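Local coordinates for PhiH1 repressor-like protein (Haloarcula marismortui ATCC 43049, PDB 3B73) that is of unknown function but, as a winged-helix relative of a phage repressor, probably binds DNA to regulate transcription, at residues W10-I22 and V46-L59. Residues are numbered along the deposited sequence; the frame is centred on the assembly and turned at random.
Sequences WMTIWDDRILEII and VSRRLKKLADHDLL
W10 lays its indole flat on the imidazole of H56: the six-membered ring and the H56 ring have centroids 3.5 Å apart and planes at 11°, a face-to-face stack. The ring gets there because CG sits between the backbone N and the carbonyl carbon, folding the indole up against 46-59. M11 CG backs its other face, and the CH2 corner pokes between the methyls L53 CD2 and L58 CD1. NE1 bonds to the carbonyl of A83.

Beside the stack, R49 bends at chi2 and chi3 to present its guanidinium side-on to D15. R49 NE meets D15 OD1 at 2.8 Å, nearly straight (165°). R49 NH2 meets D15 OD2, less straight, at the same distance, and both bonds use syn lone pairs. R49 NH2 also donates to W10 O at 3.1 Å, while T12 CG2 covers the centre of one guanidinium face. D15 OD2 takes a second bond from T12 N in the capping box that starts helix 13-25, so the same carboxylate ties the helix start to R49.

Deeper in, I18 is the central bump: its CG2 drops into a hollow between L50 CD2 and L53 CD1, and I18 CD1 rests on R49 CB. L19 CD2 packs against L59 CD2 at 3.7 Å, and I22 CD1 lies against both L59 methyls and L50 CD2. The Schellman turn at D57, after helix 43-55, brings L58 and L59 round against L19 and I22. The pieces 13-22 and 46-55 cross at -79°, and helix 43-55 leads through that turn into the wing hairpin of strands 59-62 and 66-69, the layout of a winged helix-turn-helix domain.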
ATOM      1  N   TRP B  10       6.734  -5.246  -8.138  1.00 49.16           N
ATOM      2  CA  TRP B  10       7.991  -4.716  -7.614  1.00 51.83           C
ATOM      3  C   TRP B  10       7.791  -3.717  -6.460  1.00 46.01           C
ATOM      4  O   TRP B  10       8.761  -3.208  -5.917  1.00 55.56           O
ATOM      5  CB  TRP B  10       8.743  -3.998  -8.726  1.00 43.67           C
ATOM      6  CG  TRP B  10       7.896  -2.944  -9.372  1.00 51.82           C
ATOM      7  CD1 TRP B  10       7.051  -3.104 -10.433  1.00 44.45           C
ATOM      8  CD2 TRP B  10       7.795  -1.571  -8.980  1.00 40.53           C
ATOM      9  NE1 TRP B  10       6.416  -1.917 -10.716  1.00 50.83           N
ATOM     10  CE2 TRP B  10       6.860  -0.957  -9.844  1.00 54.39           C
ATOM     11  CE3 TRP B  10       8.408  -0.790  -7.974  1.00 39.07           C
ATOM     12  CZ2 TRP B  10       6.522   0.401  -9.748  1.00 45.08           C
ATOM     13  CZ3 TRP B  10       8.066   0.572  -7.879  1.00 43.86           C
ATOM     14  CH2 TRP B  10       7.125   1.146  -8.755  1.00 46.75           C
HETATM   15  N   MSE B  11       6.547  -3.430  -6.093  1.00 56.89           N
HETATM   16  CA  MSE B  11       6.307  -2.387  -5.100  1.00 55.12           C
HETATM   17  C   MSE B  11       6.320  -2.922  -3.682  1.00 47.02           C
HETATM   18  O   MSE B  11       6.088  -4.104  -3.447  1.00 53.89           O
HETATM   19  CB  MSE B  11       4.994  -1.638  -5.369  1.00 49.04           C
HETATM   20  CG  MSE B  11       4.960  -0.886  -6.672  1.00 68.28           C
HETATM   21 SE   MSE B  11       3.251   0.030  -6.872  0.62 43.32          SE
HETATM   22  CE  MSE B  11       3.552   1.415  -5.619  1.00 58.99           C
ATOM     23  N   THR B  12       6.611  -2.027  -2.741  1.00 43.84           N
ATOM     24  CA  THR B  12       6.490  -2.301  -1.322  1.00 49.14           C
ATOM     25  C   THR B  12       5.428  -1.371  -0.776  1.00 48.68           C
ATOM     26  O   THR B  12       4.979  -0.442  -1.443  1.00 50.08           O
ATOM     27  CB  THR B  12       7.802  -1.985  -0.567  1.00 46.61           C
ATOM     28  OG1 THR B  12       8.058  -0.571  -0.621  1.00 54.68           O
ATOM     29  CG2 THR B  12       8.973  -2.737  -1.204  1.00 55.96           C
ATOM     30  N   ILE B  13       5.041  -1.580   0.458  1.00 45.41           N
ATOM     31  CA  ILE B  13       3.960  -0.767   0.990  1.00 43.07           C
ATOM     32  C   ILE B  13       4.428   0.678   1.171  1.00 52.73           C
ATOM     33  O   ILE B  13       3.622   1.608   1.110  1.00 46.92           O
ATOM     34  CB  ILE B  13       3.381  -1.385   2.287  1.00 55.02           C
ATOM     35  CG1 ILE B  13       2.068  -0.696   2.658  1.00 44.29           C
ATOM     36  CG2 ILE B  13       4.407  -1.329   3.394  1.00 46.85           C
ATOM     37  CD1 ILE B  13       1.240  -1.439   3.606  1.00 42.20           C
ATOM     38  N   TRP B  14       5.742   0.860   1.344  1.00 39.59           N
ATOM     39  CA  TRP B  14       6.316   2.167   1.627  1.00 40.48           C
ATOM     40  C   TRP B  14       6.298   3.033   0.390  1.00 45.62           C
ATOM     41  O   TRP B  14       6.275   4.257   0.478  1.00 47.77           O
ATOM     42  CB  TRP B  14       7.725   2.031   2.240  1.00 44.08           C
ATOM     43  CG  TRP B  14       7.650   1.116   3.436  1.00 52.32           C
ATOM     44  CD1 TRP B  14       8.149  -0.155   3.532  1.00 45.34           C
ATOM     45  CD2 TRP B  14       6.933   1.362   4.665  1.00 44.73           C
ATOM     46  NE1 TRP B  14       7.807  -0.699   4.759  1.00 47.81           N
ATOM     47  CE2 TRP B  14       7.071   0.214   5.470  1.00 51.11           C
ATOM     48  CE3 TRP B  14       6.223   2.453   5.169  1.00 44.97           C
ATOM     49  CZ2 TRP B  14       6.514   0.124   6.754  1.00 43.40           C
ATOM     50  CZ3 TRP B  14       5.662   2.354   6.435  1.00 41.72           C
ATOM     51  CH2 TRP B  14       5.816   1.199   7.211  1.00 60.94           C
ATOM     52  N   ASP B  15       6.284   2.386  -0.764  1.00 39.90           N
ATOM     53  CA  ASP B  15       6.038   3.072  -2.023  1.00 42.71           C
ATOM     54  C   ASP B  15       4.738   3.898  -2.026  1.00 42.87           C
ATOM     55  O   ASP B  15       4.750   5.043  -2.487  1.00 45.42           O
ATOM     56  CB  ASP B  15       6.035   2.067  -3.181  1.00 46.62           C
ATOM     57  CG  ASP B  15       7.411   1.460  -3.414  1.00 49.43           C
ATOM     58  OD1 ASP B  15       8.411   2.066  -2.955  1.00 52.70           O
ATOM     59  OD2 ASP B  15       7.491   0.374  -4.026  1.00 55.79           O
ATOM     60  N   ASP B  16       3.639   3.320  -1.537  1.00 42.06           N
ATOM     61  CA  ASP B  16       2.353   4.018  -1.534  1.00 55.48           C
ATOM     62  C   ASP B  16       2.456   5.177  -0.561  1.00 53.89           C
ATOM     63  O   ASP B  16       2.002   6.290  -0.854  1.00 40.40           O
ATOM     64  CB  ASP B  16       1.188   3.093  -1.121  1.00 46.61           C
ATOM     65  CG  ASP B  16       0.552   2.362  -2.311  1.00 50.84           C
ATOM     66  OD1 ASP B  16       1.148   2.318  -3.405  1.00 49.57           O
ATOM     67  OD2 ASP B  16      -0.541   1.797  -2.149  1.00 47.05           O
ATOM     68  N   ARG B  17       3.085   4.917   0.580  1.00 40.13           N
ATOM     69  CA  ARG B  17       3.268   5.955   1.590  1.00 47.05           C
ATOM     70  C   ARG B  17       4.085   7.098   1.035  1.00 48.51           C
ATOM     71  O   ARG B  17       3.692   8.260   1.132  1.00 54.50           O
ATOM     72  CB  ARG B  17       3.940   5.407   2.849  1.00 48.94           C
ATOM     73  CG  ARG B  17       3.130   4.349   3.548  1.00 60.07           C
ATOM     74  CD  ARG B  17       1.730   4.836   3.892  1.00 50.65           C
ATOM     75  NE  ARG B  17       0.934   3.656   4.128  1.00 60.70           N
ATOM     76  CZ  ARG B  17       0.008   3.202   3.298  1.00 49.83           C
ATOM     77  NH1 ARG B  17      -0.318   3.874   2.209  1.00 50.25           N
ATOM     78  NH2 ARG B  17      -0.613   2.079   3.588  1.00 52.64           N
ATOM     79  N   ILE B  18       5.218   6.777   0.423  1.00 52.19           N
ATOM     80  CA  ILE B  18       6.032   7.835  -0.145  1.00 46.94           C
ATOM     81  C   ILE B  18       5.244   8.602  -1.195  1.00 60.32           C
ATOM     82  O   ILE B  18       5.259   9.824  -1.196  1.00 48.29           O
ATOM     83  CB  ILE B  18       7.307   7.289  -0.754  1.00 46.81           C
ATOM     84  CG1 ILE B  18       8.191   6.718   0.357  1.00 50.32           C
ATOM     85  CG2 ILE B  18       7.996   8.373  -1.568  1.00 44.54           C
ATOM     86  CD1 ILE B  18       9.224   5.803  -0.142  1.00 47.00           C
ATOM     87  N   LEU B  19       4.553   7.898  -2.090  1.00 47.90           N
ATOM     88  CA  LEU B  19       3.785   8.611  -3.111  1.00 50.34           C
ATOM     89  C   LEU B  19       2.735   9.534  -2.486  1.00 42.66           C
ATOM     90  O   LEU B  19       2.566  10.669  -2.916  1.00 44.33           O
ATOM     91  CB  LEU B  19       3.130   7.650  -4.104  1.00 47.46           C
ATOM     92  CG  LEU B  19       4.080   7.071  -5.140  1.00 49.37           C
ATOM     93  CD1 LEU B  19       3.407   5.923  -5.839  1.00 59.31           C
ATOM     94  CD2 LEU B  19       4.547   8.153  -6.146  1.00 39.57           C
ATOM     95  N   GLU B  20       2.052   9.042  -1.458  1.00 43.71           N
ATOM     96  CA  GLU B  20       0.994   9.791  -0.775  1.00 52.64           C
ATOM     97  C   GLU B  20       1.556  11.045  -0.105  1.00 47.59           C
ATOM     98  O   GLU B  20       0.943  12.111  -0.132  1.00 57.38           O
ATOM     99  CB  GLU B  20       0.278   8.902   0.256  1.00 50.05           C
ATOM    100  CG  GLU B  20      -0.589   7.822  -0.404  1.00 45.81           C
ATOM    101  CD  GLU B  20      -0.954   6.669   0.525  1.00 60.50           C
ATOM    102  OE1 GLU B  20      -1.738   5.808   0.081  1.00 57.35           O
ATOM    103  OE2 GLU B  20      -0.471   6.608   1.685  1.00 51.54           O
ATOM    104  N   ILE B  21       2.739  10.917   0.474  1.00 50.98           N
ATOM    105  CA  ILE B  21       3.348  12.038   1.163  1.00 50.64           C
ATOM    106  C   ILE B  21       3.801  13.089   0.168  1.00 53.66           C
ATOM    107  O   ILE B  21       3.574  14.283   0.358  1.00 49.08           O
ATOM    108  CB  ILE B  21       4.520  11.592   2.054  1.00 52.34           C
ATOM    109  CG1 ILE B  21       3.975  10.972   3.346  1.00 44.75           C
ATOM    110  CG2 ILE B  21       5.416  12.777   2.379  1.00 54.75           C
ATOM    111  CD1 ILE B  21       4.984  10.053   4.069  1.00 45.07           C
ATOM    112  N   ILE B  22       4.435  12.658  -0.906  1.00 54.68           N
ATOM    113  CA  ILE B  22       4.887  13.617  -1.894  1.00 43.56           C
ATOM    114  C   ILE B  22       3.681  14.277  -2.587  1.00 50.14           C
ATOM    115  O   ILE B  22       3.704  15.463  -2.873  1.00 48.44           O
ATOM    116  CB  ILE B  22       5.840  12.962  -2.899  1.00 59.34           C
ATOM    117  CG1 ILE B  22       7.141  12.576  -2.181  1.00 51.11           C
ATOM    118  CG2 ILE B  22       6.107  13.899  -4.083  1.00 45.64           C
ATOM    119  CD1 ILE B  22       8.171  11.946  -3.096  1.00 53.79           C
ATOM    120  N   VAL B  46      14.525   4.647   2.029  1.00 47.06           N
ATOM    121  CA  VAL B  46      13.731   5.668   1.366  1.00 52.45           C
ATOM    122  C   VAL B  46      14.404   6.072   0.072  1.00 51.74           C
ATOM    123  O   VAL B  46      13.745   6.150  -0.965  1.00 53.46           O
ATOM    124  CB  VAL B  46      13.518   6.909   2.254  1.00 49.81           C
ATOM    125  CG1 VAL B  46      12.786   8.019   1.457  1.00 49.97           C
ATOM    126  CG2 VAL B  46      12.758   6.520   3.509  1.00 47.49           C
ATOM    127  N   SER B  47      15.709   6.352   0.128  1.00 49.55           N
ATOM    128  CA  SER B  47      16.452   6.680  -1.095  1.00 58.95           C
ATOM    129  C   SER B  47      16.308   5.606  -2.165  1.00 62.81           C
ATOM    130  O   SER B  47      16.122   5.913  -3.355  1.00 63.55           O
ATOM    131  CB  SER B  47      17.936   6.913  -0.801  1.00 55.85           C
ATOM    132  OG  SER B  47      18.114   8.175  -0.188  1.00 74.31           O
ATOM    133  N   ARG B  48      16.413   4.348  -1.744  1.00 55.02           N
ATOM    134  CA  ARG B  48      16.232   3.222  -2.660  1.00 57.95           C
ATOM    135  C   ARG B  48      14.841   3.215  -3.298  1.00 57.12           C
ATOM    136  O   ARG B  48      14.720   3.079  -4.514  1.00 59.18           O
ATOM    137  CB  ARG B  48      16.498   1.900  -1.940  1.00 72.61           C
ATOM    138  CG  ARG B  48      17.921   1.412  -2.116  1.00 77.38           C
ATOM    139  CD  ARG B  48      18.214   0.161  -1.291  1.00 95.03           C
ATOM    140  NE  ARG B  48      18.790   0.487   0.013  1.00108.56           N
ATOM    141  CZ  ARG B  48      18.283   0.089   1.173  1.00125.92           C
ATOM    142  NH1 ARG B  48      17.189  -0.663   1.187  1.00105.66           N
ATOM    143  NH2 ARG B  48      18.873   0.432   2.317  1.00 88.58           N
ATOM    144  N   ARG B  49      13.802   3.381  -2.483  1.00 52.04           N
ATOM    145  CA  ARG B  49      12.436   3.434  -2.994  1.00 55.32           C
ATOM    146  C   ARG B  49      12.223   4.647  -3.888  1.00 55.10           C
ATOM    147  O   ARG B  49      11.558   4.554  -4.933  1.00 47.79           O
ATOM    148  CB  ARG B  49      11.413   3.432  -1.854  1.00 45.47           C
ATOM    149  CG  ARG B  49      11.465   2.187  -0.993  1.00 48.36           C
ATOM    150  CD  ARG B  49      11.777   0.931  -1.783  1.00 51.86           C
ATOM    151  NE  ARG B  49      10.799   0.611  -2.828  1.00 52.67           N
ATOM    152  CZ  ARG B  49      10.883  -0.476  -3.588  1.00 52.85           C
ATOM    153  NH1 ARG B  49      11.894  -1.314  -3.407  1.00 54.99           N
ATOM    154  NH2 ARG B  49       9.980  -0.735  -4.529  1.00 52.12           N
ATOM    155  N   LEU B  50      12.789   5.789  -3.503  1.00 51.24           N
ATOM    156  CA  LEU B  50      12.693   6.974  -4.373  1.00 51.38           C
ATOM    157  C   LEU B  50      13.278   6.684  -5.765  1.00 60.24           C
ATOM    158  O   LEU B  50      12.665   6.999  -6.805  1.00 54.52           O
ATOM    159  CB  LEU B  50      13.381   8.194  -3.739  1.00 49.15           C
ATOM    160  CG  LEU B  50      12.652   8.799  -2.532  1.00 69.98           C
ATOM    161  CD1 LEU B  50      13.555   9.794  -1.823  1.00 63.50           C
ATOM    162  CD2 LEU B  50      11.304   9.451  -2.942  1.00 56.03           C
ATOM    163  N   LYS B  51      14.470   6.089  -5.780  1.00 55.99           N
ATOM    164  CA  LYS B  51      15.144   5.771  -7.038  1.00 55.65           C
ATOM    165  C   LYS B  51      14.251   4.835  -7.849  1.00 66.70           C
ATOM    166  O   LYS B  51      14.112   4.993  -9.070  1.00 55.01           O
ATOM    167  CB  LYS B  51      16.521   5.145  -6.774  1.00 78.66           C
ATOM    168  CG  LYS B  51      17.571   5.409  -7.857  1.00 86.46           C
ATOM    169  CD  LYS B  51      17.548   4.332  -8.935  1.00109.29           C
ATOM    170  CE  LYS B  51      18.697   4.489  -9.931  1.00100.31           C
ATOM    171  NZ  LYS B  51      18.703   3.373 -10.933  1.00 90.39           N
ATOM    172  N   LYS B  52      13.614   3.892  -7.155  1.00 47.97           N
ATOM    173  CA  LYS B  52      12.767   2.898  -7.815  1.00 46.82           C
ATOM    174  C   LYS B  52      11.509   3.539  -8.411  1.00 63.84           C
ATOM    175  O   LYS B  52      11.171   3.309  -9.567  1.00 55.11           O
ATOM    176  CB  LYS B  52      12.366   1.812  -6.827  1.00 42.98           C
ATOM    177  CG  LYS B  52      12.000   0.477  -7.466  1.00 65.09           C
ATOM    178  CD  LYS B  52      13.242  -0.359  -7.670  1.00 72.81           C
ATOM    179  CE  LYS B  52      12.909  -1.755  -8.123  1.00 98.65           C
ATOM    180  NZ  LYS B  52      14.115  -2.388  -8.721  1.00 86.44           N
ATOM    181  N   LEU B  53      10.828   4.353  -7.613  1.00 50.86           N
ATOM    182  CA  LEU B  53       9.652   5.064  -8.084  1.00 58.76           C
ATOM    183  C   LEU B  53       9.976   5.932  -9.298  1.00 59.23           C
ATOM    184  O   LEU B  53       9.159   6.032 -10.222  1.00 46.33           O
ATOM    185  CB  LEU B  53       9.030   5.883  -6.941  1.00 54.45           C
ATOM    186  CG  LEU B  53       8.413   4.965  -5.876  1.00 41.15           C
ATOM    187  CD1 LEU B  53       8.328   5.618  -4.495  1.00 39.88           C
ATOM    188  CD2 LEU B  53       7.082   4.417  -6.353  1.00 44.56           C
ATOM    189  N   ALA B  54      11.166   6.542  -9.306  1.00 56.34           N
ATOM    190  CA  ALA B  54      11.574   7.389 -10.429  1.00 51.44           C
ATOM    191  C   ALA B  54      11.843   6.551 -11.675  1.00 59.19           C
ATOM    192  O   ALA B  54      11.498   6.956 -12.797  1.00 48.87           O
ATOM    193  CB  ALA B  54      12.791   8.241 -10.071  1.00 56.17           C
ATOM    194  N   ASP B  55      12.440   5.377 -11.479  1.00 60.09           N
ATOM    195  CA  ASP B  55      12.683   4.454 -12.591  1.00 44.67           C
ATOM    196  C   ASP B  55      11.382   4.081 -13.242  1.00 61.86           C
ATOM    197  O   ASP B  55      11.330   3.888 -14.461  1.00 58.13           O
ATOM    198  CB  ASP B  55      13.402   3.190 -12.107  1.00 60.24           C
ATOM    199  CG  ASP B  55      14.834   3.475 -11.640  1.00 68.60           C
ATOM    200  OD1 ASP B  55      15.358   4.561 -11.969  1.00 67.86           O
ATOM    201  OD2 ASP B  55      15.437   2.613 -10.959  1.00 64.10           O
ATOM    202  N   HIS B  56      10.334   3.972 -12.426  1.00 52.33           N
ATOM    203  CA  HIS B  56       9.017   3.588 -12.926  1.00 59.86           C
ATOM    204  C   HIS B  56       8.160   4.801 -13.269  1.00 57.29           C
ATOM    205  O   HIS B  56       6.962   4.678 -13.496  1.00 51.55           O
ATOM    206  CB  HIS B  56       8.318   2.670 -11.927  1.00 52.92           C
ATOM    207  CG  HIS B  56       8.978   1.337 -11.791  1.00 49.79           C
ATOM    208  ND1 HIS B  56       8.551   0.223 -12.482  1.00 49.05           N
ATOM    209  CD2 HIS B  56      10.052   0.939 -11.066  1.00 56.66           C
ATOM    210  CE1 HIS B  56       9.325  -0.804 -12.181  1.00 43.48           C
ATOM    211  NE2 HIS B  56      10.240  -0.399 -11.320  1.00 57.29           N
ATOM    212  N   ASP B  57       8.796   5.967 -13.304  1.00 56.64           N
ATOM    213  CA  ASP B  57       8.152   7.206 -13.730  1.00 61.04           C
ATOM    214  C   ASP B  57       6.921   7.572 -12.906  1.00 58.47           C
ATOM    215  O   ASP B  57       6.032   8.250 -13.390  1.00 46.81           O
ATOM    216  CB  ASP B  57       7.809   7.147 -15.225  1.00 64.79           C
ATOM    217  CG  ASP B  57       8.928   7.693 -16.104  1.00120.22           C
ATOM    218  OD1 ASP B  57      10.101   7.268 -15.962  1.00 88.14           O
ATOM    219  OD2 ASP B  57       8.625   8.564 -16.946  1.00124.62           O
ATOM    220  N   LEU B  58       6.889   7.140 -11.653  1.00 51.77           N
ATOM    221  CA  LEU B  58       5.867   7.571 -10.719  1.00 50.93           C
ATOM    222  C   LEU B  58       6.338   8.817  -9.982  1.00 54.29           C
ATOM    223  O   LEU B  58       5.529   9.591  -9.451  1.00 51.82           O
ATOM    224  CB  LEU B  58       5.569   6.447  -9.742  1.00 40.25           C
ATOM    225  CG  LEU B  58       5.050   5.202 -10.458  1.00 41.67           C
ATOM    226  CD1 LEU B  58       4.513   4.165  -9.462  1.00 54.45           C
ATOM    227  CD2 LEU B  58       3.971   5.569 -11.486  1.00 48.72           C
ATOM    228  N   LEU B  59       7.660   8.987  -9.948  1.00 41.72           N
ATOM    229  CA  LEU B  59       8.293  10.195  -9.453  1.00 47.43           C
ATOM    230  C   LEU B  59       9.281  10.666 -10.511  1.00 53.26           C
ATOM    231  O   LEU B  59       9.592   9.924 -11.431  1.00 58.40           O
ATOM    232  CB  LEU B  59       9.049   9.925  -8.161  1.00 48.15           C
ATOM    233  CG  LEU B  59       8.213   9.608  -6.921  1.00 61.25           C
ATOM    234  CD1 LEU B  59       9.124   9.382  -5.728  1.00 37.93           C
ATOM    235  CD2 LEU B  59       7.187  10.713  -6.618  1.00 42.05           C
TER